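Local coordinates for uncharacterized protein (Bacillus subtilis, PDB 5DQV) that probably hydrolyses nucleotides to release pyrophosphate, as a metal-dependent pyrophosphohydrolase of the HD-domain superfamily, at residues Ala43-Glu48 with Arg182-Glu187; Leu54-Thr59 with Ser120-Val125; Asp65-Lys70 with Ser80-Gln85. One frame throughout, in Å; residues are numbered along the deposited sequence. Where two conformers were deposited one is given.

In the fold
All-helical HD domains bring remote stretches of chain together around a metal, and the three contacts are nested along the chain. Contact 3 lies inside the loop closed by contact 2, which lies inside the loop closed by contact 1. Contacts 1 and 2 touch, with centres 13 Å apart, because helix 33-50 lies against both helix 54-63 and helix 121-132. Contact 3 belongs to the loop after helix 54-63 and to helix 79-88, its centre 16 Å from contact 2 and 25 Å from contact 1, on the other side of the chain's centre from contact 1. Segment 65-70 of contact 3 begins with the nickel ligand D65, while contact 1 joins helix 179-202 to the core.

Contact 1: residues Ala43-Glu48 with Arg182-Glu187; sequences AVYIGE and RELAEE
Where L184 meets Y45 and I46, no hydrogen bond crosses, and the shortest polar bond lies within helix 33-50, from G47 N to A43 O at 2.8 Å. The contact itself illustrates how a single methyl group can join two helices whose backbones stay well apart: the nearest CA atoms, those of I46 and L184, are 9.3 Å from each other. L184 spans the gap with an extended chain, CD1 continuing away from CA (chi2 174°), and this methyl sits 4.1 Å from Y45 CE2. It comes equally close to I46, with L184 CD1 4.1 Å from I46 CG1. The methyl approaches the tyrosine ring obliquely, at the CD2-CE2 side. Y45 is exposed whereas I46 is buried, so the same methyl bridges surface and interior. On helix 179-202 the polar end of R182 has other partners, a salt bridge with D179 and a hydrogen bond with M176 O. T180, a turn before L184, also packs on both Y45 and I46. Deeper in, I46 rests on V125 and L132 of helix 121-132, and A185 reaches the same L132, so helices 33-50 and 179-202 share this third helix as a floor.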
loop_
_atom_site.group_PDB
_atom_site.type_symbol
_atom_site.label_atom_id
_atom_site.label_comp_id
_atom_site.label_asym_id
_atom_site.label_seq_id
_atom_site.Cartn_x
_atom_site.Cartn_y
_atom_site.Cartn_z
ATOM N N ALA A 43 11.330 -14.246 -13.992
ATOM C CA ALA A 43 11.366 -15.633 -14.389
ATOM C C ALA A 43 12.493 -15.951 -15.396
ATOM O O ALA A 43 13.162 -16.993 -15.290
ATOM C CB ALA A 43 9.988 -16.084 -14.894
ATOM N N VAL A 44 12.720 -15.072 -16.362
ATOM C CA VAL A 44 13.749 -15.310 -17.380
ATOM C C VAL A 44 15.117 -15.236 -16.717
ATOM O O VAL A 44 16.025 -16.074 -17.005
ATOM C CB VAL A 44 13.591 -14.321 -18.625
ATOM C CG1 VAL A 44 14.884 -14.260 -19.475
ATOM C CG2 VAL A 44 12.326 -14.741 -19.472
ATOM N N TYR A 45 15.273 -14.294 -15.785
ATOM C CA TYR A 45 16.539 -14.166 -15.047
ATOM C C TYR A 45 16.889 -15.453 -14.239
ATOM O O TYR A 45 17.961 -16.047 -14.372
ATOM C CB TYR A 45 16.516 -12.938 -14.124
ATOM C CG TYR A 45 17.712 -12.923 -13.206
ATOM C CD1 TYR A 45 18.925 -12.375 -13.647
ATOM C CD2 TYR A 45 17.659 -13.448 -11.927
ATOM C CE1 TYR A 45 20.043 -12.361 -12.843
ATOM C CE2 TYR A 45 18.784 -13.429 -11.102
ATOM C CZ TYR A 45 19.973 -12.887 -11.579
ATOM O OH TYR A 45 21.108 -12.848 -10.808
ATOM N N ILE A 46 15.934 -15.912 -13.466
ATOM C CA ILE A 46 16.064 -17.169 -12.690
ATOM C C ILE A 46 16.278 -18.405 -13.595
ATOM O O ILE A 46 17.134 -19.238 -13.345
ATOM C CB ILE A 46 14.830 -17.371 -11.849
ATOM C CG1 ILE A 46 14.764 -16.295 -10.752
ATOM C CG2 ILE A 46 14.822 -18.769 -11.180
ATOM C CD1 ILE A 46 13.405 -16.204 -10.091
ATOM N N GLY A 47 15.483 -18.482 -14.652
ATOM C CA GLY A 47 15.546 -19.514 -15.635
ATOM C C GLY A 47 16.901 -19.657 -16.269
ATOM O O GLY A 47 17.417 -20.781 -16.438
ATOM N N GLU A 48 17.529 -18.526 -16.565
ATOM C CA GLU A 48 18.865 -18.556 -17.132
ATOM C C GLU A 48 19.904 -19.073 -16.126
ATOM O O GLU A 48 20.713 -19.936 -16.461
ATOM C CB GLU A 48 19.244 -17.187 -17.751
ATOM C CG GLU A 48 20.606 -17.247 -18.513
ATOM C CD GLU A 48 21.846 -17.031 -17.631
ATOM O OE1 GLU A 48 21.703 -16.431 -16.538
ATOM O OE2 GLU A 48 22.987 -17.430 -18.038
ATOM N N ARG A 182 15.696 -18.543 -4.049
ATOM C CA ARG A 182 15.882 -18.515 -2.617
ATOM C C ARG A 182 16.838 -17.370 -2.232
ATOM O O ARG A 182 16.612 -16.642 -1.262
ATOM C CB ARG A 182 16.407 -19.861 -2.098
ATOM C CG ARG A 182 15.924 -20.185 -0.746
ATOM C CD ARG A 182 16.236 -21.623 -0.330
ATOM N NE ARG A 182 15.311 -22.561 -0.985
ATOM C CZ ARG A 182 15.631 -23.469 -1.891
ATOM N NH1 ARG A 182 16.886 -23.630 -2.302
ATOM N NH2 ARG A 182 14.675 -24.236 -2.395
ATOM N N GLU A 183 17.875 -17.206 -3.026
ATOM C CA GLU A 183 18.839 -16.151 -2.795
ATOM C C GLU A 183 18.179 -14.780 -2.940
ATOM O O GLU A 183 18.337 -13.930 -2.065
ATOM C CB GLU A 183 19.995 -16.300 -3.769
ATOM C CG GLU A 183 21.181 -15.517 -3.390
ATOM C CD GLU A 183 22.386 -15.890 -4.229
ATOM O OE1 GLU A 183 22.471 -17.043 -4.707
ATOM O OE2 GLU A 183 23.261 -15.011 -4.389
ATOM N N LEU A 184 17.409 -14.579 -4.012
ATOM C CA LEU A 184 16.745 -13.285 -4.246
ATOM C C LEU A 184 15.701 -13.001 -3.173
ATOM O O LEU A 184 15.521 -11.864 -2.752
ATOM C CB LEU A 184 16.039 -13.264 -5.611
ATOM C CG LEU A 184 16.896 -13.255 -6.871
ATOM C CD1 LEU A 184 15.989 -13.391 -8.125
ATOM C CD2 LEU A 184 17.741 -11.961 -6.993
ATOM N N ALA A 185 15.053 -14.054 -2.703
ATOM C CA ALA A 185 14.020 -13.937 -1.683
ATOM C C ALA A 185 14.574 -13.478 -0.352
ATOM O O ALA A 185 13.896 -12.731 0.377
ATOM C CB ALA A 185 13.291 -15.222 -1.504
ATOM N N GLU A 186 15.806 -13.856 -0.036
ATOM C CA GLU A 186 16.381 -13.453 1.260
ATOM C C GLU A 186 16.434 -11.943 1.402
ATOM O O GLU A 186 16.058 -11.443 2.447
ATOM C CB GLU A 186 17.790 -14.026 1.487
ATOM C CG GLU A 186 17.803 -15.505 1.788
ATOM C CD GLU A 186 17.455 -15.841 3.230
ATOM O OE1 GLU A 186 17.720 -15.019 4.141
ATOM O OE2 GLU A 186 16.933 -16.970 3.457
ATOM N N GLU A 187 16.911 -11.218 0.377
ATOM C CA GLU A 187 16.986 -9.752 0.404
ATOM C C GLU A 187 15.575 -9.146 0.598
ATOM O O GLU A 187 15.345 -8.256 1.397
ATOM C CB GLU A 187 17.510 -9.193 -0.937
ATOM C CG GLU A 187 18.669 -9.916 -1.631
ATOM C CD GLU A 187 18.958 -9.293 -3.004
ATOM O OE1 GLU A 187 18.719 -8.078 -3.143
ATOM O OE2 GLU A 187 19.412 -9.996 -3.934
#

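Contact 2: residues Leu54-Thr59 with Ser120-Val125; sequences LFIVET and SIEGKV
V57 packs against E122 and V125 where two helices of the HD domain, 54-63 and 121-132, meet; the axes of their short segments 54-59 and 121-125 cross at -46° and pass 9.1 Å apart. The case shows how a buried acidic residue can serve a nonpolar interface with its stem and a polar network with its tip. On the tight side V57 divides its methyls: CG2 lies 3.7 Å from E122 CG, while V57 CG1 meets V125 CG1 at 3.9 Å, the two valines crossing at about a right angle. I56 adds its CG2 branch, 3.9 Å from E122 CG. That branch stands anti to the backbone N, and the rest of the isoleucine turns to helix 93-106. A bend at chi2 (71°) swings the E122 carboxylate aside from this apolar patch. There its OE2 accepts from D53 N and its OE1 forms a salt bridge with R98, pairings that would probably keep the buried group ionised. D53 OD1 in turn accepts from I56 N, which ties the start of helix 54-63 into the same network.

The flank at I121 is looser: this residue is exposed and makes no contact with 54-59. At the N-cap of helix 121-132, S120 OG accepts from G123 N at 3.1 Å with an N-H...O angle of 153°.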
loop_
_atom_site.group_PDB
_atom_site.type_symbol
_atom_site.label_atom_id
_atom_site.label_comp_id
_atom_site.label_asym_id
_atom_site.label_seq_id
_atom_site.Cartn_x
_atom_site.Cartn_y
_atom_site.Cartn_z
ATOM N N LEU A 54 14.182 -21.402 -21.478
ATOM C CA LEU A 54 13.799 -19.970 -21.324
ATOM C C LEU A 54 12.521 -19.582 -22.101
ATOM O O LEU A 54 11.742 -18.704 -21.665
ATOM C CB LEU A 54 14.951 -19.045 -21.741
ATOM C CG LEU A 54 16.234 -19.104 -20.927
ATOM C CD1 LEU A 54 17.255 -18.006 -21.337
ATOM C CD2 LEU A 54 15.953 -19.060 -19.385
ATOM N N PHE A 55 12.305 -20.231 -23.246
ATOM C CA PHE A 55 11.122 -19.921 -24.014
ATOM C C PHE A 55 9.885 -20.369 -23.264
ATOM O O PHE A 55 8.878 -19.642 -23.204
ATOM C CB PHE A 55 11.183 -20.537 -25.419
ATOM C CG PHE A 55 9.987 -20.201 -26.267
ATOM C CD1 PHE A 55 9.753 -18.890 -26.644
ATOM C CD2 PHE A 55 9.100 -21.184 -26.661
ATOM C CE1 PHE A 55 8.670 -18.557 -27.398
ATOM C CE2 PHE A 55 8.020 -20.882 -27.410
ATOM C CZ PHE A 55 7.802 -19.544 -27.805
ATOM N N ILE A 56 9.953 -21.555 -22.656
ATOM C CA ILE A 56 8.792 -22.059 -21.939
ATOM C C ILE A 56 8.589 -21.196 -20.701
ATOM O O ILE A 56 7.455 -20.852 -20.347
ATOM C CB ILE A 56 8.922 -23.573 -21.557
ATOM C CG1 ILE A 56 8.974 -24.486 -22.798
ATOM C CG2 ILE A 56 7.806 -23.982 -20.644
ATOM C CD1 ILE A 56 7.756 -24.302 -23.779
ATOM N N VAL A 57 9.673 -20.837 -20.035
ATOM C CA VAL A 57 9.561 -20.033 -18.824
ATOM C C VAL A 57 8.901 -18.688 -19.139
ATOM O O VAL A 57 7.953 -18.264 -18.446
ATOM C CB VAL A 57 10.923 -19.787 -18.188
ATOM C CG1 VAL A 57 10.825 -18.598 -17.203
ATOM C CG2 VAL A 57 11.430 -21.065 -17.478
ATOM N N GLU A 58 9.373 -18.036 -20.211
ATOM C CA GLU A 58 8.832 -16.712 -20.535
ATOM C C GLU A 58 7.361 -16.778 -20.951
ATOM O O GLU A 58 6.571 -15.929 -20.540
ATOM C CB GLU A 58 9.646 -16.046 -21.605
ATOM C CG GLU A 58 9.300 -14.615 -21.796
ATOM C CD GLU A 58 10.155 -13.952 -22.820
ATOM O OE1 GLU A 58 11.044 -14.608 -23.446
ATOM O OE2 GLU A 58 9.874 -12.773 -23.055
ATOM N N THR A 59 7.024 -17.727 -21.808
ATOM C CA THR A 59 5.661 -17.946 -22.248
ATOM C C THR A 59 4.713 -18.260 -21.118
ATOM O O THR A 59 3.672 -17.593 -20.987
ATOM C CB THR A 59 5.566 -19.011 -23.354
ATOM O OG1 THR A 59 6.398 -18.612 -24.441
ATOM C CG2 THR A 59 4.127 -19.136 -23.823
ATOM N N SER A 120 6.622 -28.840 -12.915
ATOM C CA SER A 120 7.835 -29.031 -13.710
ATOM C C SER A 120 8.956 -28.052 -13.355
ATOM O O SER A 120 8.737 -27.035 -12.689
ATOM C CB SER A 120 7.498 -28.856 -15.209
ATOM O OG SER A 120 7.150 -27.493 -15.519
ATOM N N ILE A 121 10.173 -28.335 -13.811
ATOM C CA ILE A 121 11.269 -27.373 -13.612
ATOM C C ILE A 121 10.922 -25.898 -14.000
ATOM O O ILE A 121 11.150 -24.911 -13.255
ATOM C CB ILE A 121 12.488 -27.785 -14.429
ATOM C CG1 ILE A 121 12.862 -29.290 -14.257
ATOM C CG2 ILE A 121 13.675 -26.850 -14.143
ATOM C CD1 ILE A 121 13.167 -29.640 -12.795
ATOM N N GLU A 122 10.409 -25.719 -15.201
ATOM C CA GLU A 122 9.997 -24.374 -15.638
ATOM C C GLU A 122 8.860 -23.836 -14.803
ATOM O O GLU A 122 8.786 -22.628 -14.533
ATOM C CB GLU A 122 9.575 -24.398 -17.103
ATOM C CG GLU A 122 10.728 -24.601 -18.065
ATOM C CD GLU A 122 11.331 -26.017 -18.053
ATOM O OE1 GLU A 122 10.604 -27.023 -17.825
ATOM O OE2 GLU A 122 12.550 -26.114 -18.288
ATOM N N GLY A 123 7.937 -24.708 -14.430
ATOM C CA GLY A 123 6.843 -24.271 -13.577
ATOM C C GLY A 123 7.333 -23.749 -12.222
ATOM O O GLY A 123 6.839 -22.762 -11.715
ATOM N N LYS A 124 8.354 -24.404 -11.679
ATOM C CA LYS A 124 8.942 -23.977 -10.407
ATOM C C LYS A 124 9.609 -22.623 -10.543
ATOM O O LYS A 124 9.512 -21.789 -9.644
ATOM C CB LYS A 124 9.914 -25.017 -9.889
ATOM C CG LYS A 124 9.236 -26.238 -9.328
ATOM C CD LYS A 124 10.200 -27.346 -9.064
ATOM C CE LYS A 124 9.497 -28.524 -8.305
ATOM N NZ LYS A 124 10.512 -29.577 -8.111
ATOM N N VAL A 125 10.253 -22.372 -11.701
ATOM C CA VAL A 125 10.842 -21.073 -11.944
ATOM C C VAL A 125 9.754 -19.959 -11.983
ATOM O O VAL A 125 9.906 -18.934 -11.371
ATOM C CB VAL A 125 11.717 -21.081 -13.230
ATOM C CG1 VAL A 125 12.116 -19.669 -13.671
ATOM C CG2 VAL A 125 12.987 -21.966 -13.029
#

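Contact 3: residues Asp65-Lys70 with Ser80-Gln85; sequences DLIDVK and SEVYNQ
I67 and V82 meet methyl to methyl, CG2 of each 3.7 Å apart, in a buried contact between the loop after helix 54-63 and helix 79-88. Among the apolar interactions, V82 CG2 does the work for its helix, for L66 CB also lies 4.2 Å from it. I67 and V82 cross at about a right angle. With CG1 of I67 placed between the backbone N and the carbonyl carbon (chi1 69°), the CG2 branch stands anti to that carbon and is the one that meets the valine. L66 is further covered by W19, V20 and V23 of helix 8-24, and I67 and V82 both reach helix 93-106, at I103 and I100.

Backbone hydrogen bonds shape the loop. A type I turn runs from D65 to D68, closed by D68 N to D65 O at 3.1 Å, and its two corner residues are the L66 and I67 that turn toward the helix. L66 also bonds through its backbone to L77.

Side-chain polar bonding continues the loop: D68 OD1 accepts from K70 N at 2.9 Å, on the anti side of the carboxylate and 16° out of its plane, forming an Asx turn, and R76 NE donates to I67 O. The type I turn begins at D65, which with H35, H64 and D130 makes up the nickel site, the H...HD...D signature of the HD domain.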
loop_
_atom_site.group_PDB
_atom_site.type_symbol
_atom_site.label_atom_id
_atom_site.label_comp_id
_atom_site.label_asym_id
_atom_site.label_seq_id
_atom_site.Cartn_x
_atom_site.Cartn_y
_atom_site.Cartn_z
ATOM N N ASP A 65 -1.413 -15.795 -15.528
ATOM C CA ASP A 65 -2.569 -15.207 -14.843
ATOM C C ASP A 65 -3.874 -15.246 -15.638
ATOM O O ASP A 65 -4.931 -14.836 -15.093
ATOM C CB ASP A 65 -2.359 -13.678 -14.660
ATOM C CG ASP A 65 -1.813 -13.284 -13.322
ATOM O OD1 ASP A 65 -1.338 -14.141 -12.508
ATOM O OD2 ASP A 65 -1.839 -12.036 -13.114
ATOM N N LEU A 66 -3.825 -15.607 -16.925
ATOM C CA LEU A 66 -4.932 -15.296 -17.823
ATOM C C LEU A 66 -6.148 -16.159 -17.435
ATOM O O LEU A 66 -7.262 -15.775 -17.714
ATOM C CB LEU A 66 -4.581 -15.538 -19.283
ATOM C CG LEU A 66 -3.558 -14.614 -19.969
ATOM C CD1 LEU A 66 -3.408 -15.083 -21.373
ATOM C CD2 LEU A 66 -4.014 -13.145 -19.911
ATOM N N ILE A 67 -5.883 -17.304 -16.824
ATOM C CA ILE A 67 -6.930 -18.235 -16.410
ATOM C C ILE A 67 -7.295 -18.158 -14.929
ATOM O O ILE A 67 -8.116 -18.931 -14.455
ATOM C CB ILE A 67 -6.568 -19.679 -16.782
ATOM C CG1 ILE A 67 -5.392 -20.236 -15.958
ATOM C CG2 ILE A 67 -6.218 -19.755 -18.260
ATOM C CD1 ILE A 67 -5.240 -21.806 -16.069
ATOM N N ASP A 68 -6.679 -17.221 -14.210
ATOM C CA ASP A 68 -6.728 -17.229 -12.749
ATOM C C ASP A 68 -8.107 -16.698 -12.342
ATOM O O ASP A 68 -8.657 -15.751 -12.928
ATOM C CB ASP A 68 -5.544 -16.413 -12.196
ATOM C CG ASP A 68 -5.426 -16.444 -10.647
ATOM O OD1 ASP A 68 -6.254 -15.839 -9.969
ATOM O OD2 ASP A 68 -4.465 -17.017 -10.126
ATOM N N VAL A 69 -8.681 -17.349 -11.351
ATOM C CA VAL A 69 -10.018 -17.056 -10.905
ATOM C C VAL A 69 -10.178 -15.615 -10.457
ATOM O O VAL A 69 -11.292 -15.089 -10.457
ATOM C CB VAL A 69 -10.408 -17.977 -9.761
ATOM C CG1 VAL A 69 -10.386 -19.408 -10.280
ATOM C CG2 VAL A 69 -9.460 -17.765 -8.537
ATOM N N LYS A 70 -9.063 -14.995 -10.093
ATOM C CA LYS A 70 -9.082 -13.642 -9.566
ATOM C C LYS A 70 -9.324 -12.579 -10.628
ATOM O O LYS A 70 -9.749 -11.476 -10.296
ATOM C CB LYS A 70 -7.780 -13.360 -8.822
ATOM C CG LYS A 70 -7.774 -13.925 -7.377
ATOM N N SER A 80 -8.662 -23.665 -22.879
ATOM C CA SER A 80 -8.686 -23.875 -24.348
ATOM C C SER A 80 -8.420 -22.587 -25.116
ATOM O O SER A 80 -7.767 -22.613 -26.161
ATOM C CB SER A 80 -9.945 -24.616 -24.836
ATOM O OG SER A 80 -11.059 -23.772 -24.932
ATOM N N GLU A 81 -8.866 -21.448 -24.606
ATOM C CA GLU A 81 -8.626 -20.186 -25.303
ATOM C C GLU A 81 -7.152 -19.854 -25.304
ATOM O O GLU A 81 -6.635 -19.391 -26.311
ATOM C CB GLU A 81 -9.447 -19.031 -24.658
ATOM C CG GLU A 81 -10.913 -19.032 -25.141
ATOM C CD GLU A 81 -11.895 -18.283 -24.229
ATOM O OE1 GLU A 81 -11.565 -17.909 -23.096
ATOM O OE2 GLU A 81 -13.037 -18.157 -24.632
ATOM N N VAL A 82 -6.480 -20.073 -24.165
ATOM C CA VAL A 82 -5.049 -19.849 -24.075
ATOM C C VAL A 82 -4.289 -20.791 -25.012
ATOM O O VAL A 82 -3.457 -20.356 -25.766
ATOM C CB VAL A 82 -4.553 -20.013 -22.627
ATOM C CG1 VAL A 82 -3.068 -19.906 -22.572
ATOM C CG2 VAL A 82 -5.212 -18.933 -21.705
ATOM N N TYR A 83 -4.589 -22.076 -24.929
ATOM C CA TYR A 83 -3.996 -23.091 -25.782
ATOM C C TYR A 83 -4.118 -22.729 -27.294
ATOM O O TYR A 83 -3.129 -22.717 -28.014
ATOM C CB TYR A 83 -4.627 -24.474 -25.505
ATOM C CG TYR A 83 -4.076 -25.547 -26.422
ATOM C CD1 TYR A 83 -2.904 -26.232 -26.103
ATOM C CD2 TYR A 83 -4.702 -25.850 -27.637
ATOM C CE1 TYR A 83 -2.403 -27.219 -26.933
ATOM C CE2 TYR A 83 -4.182 -26.824 -28.494
ATOM C CZ TYR A 83 -3.031 -27.489 -28.119
ATOM O OH TYR A 83 -2.513 -28.427 -28.934
ATOM N N ASN A 84 -5.334 -22.389 -27.723
ATOM C CA ASN A 84 -5.624 -22.115 -29.144
ATOM C C ASN A 84 -4.860 -20.919 -29.678
ATOM O O ASN A 84 -4.380 -20.938 -30.831
ATOM C CB ASN A 84 -7.127 -21.956 -29.353
ATOM C CG ASN A 84 -7.902 -23.281 -29.219
ATOM O OD1 ASN A 84 -7.315 -24.343 -29.234
ATOM N ND2 ASN A 84 -9.249 -23.197 -29.167
ATOM N N GLN A 85 -4.699 -19.891 -28.844
ATOM C CA GLN A 85 -4.017 -18.683 -29.273
ATOM C C GLN A 85 -2.553 -18.956 -29.396
ATOM O O GLN A 85 -1.887 -18.508 -30.353
ATOM C CB GLN A 85 -4.285 -17.544 -28.283
ATOM C CG GLN A 85 -3.943 -16.148 -28.760
ATOM C CD GLN A 85 -5.084 -15.457 -29.514
ATOM O OE1 GLN A 85 -5.995 -16.124 -30.014
ATOM N NE2 GLN A 85 -5.013 -14.130 -29.648
#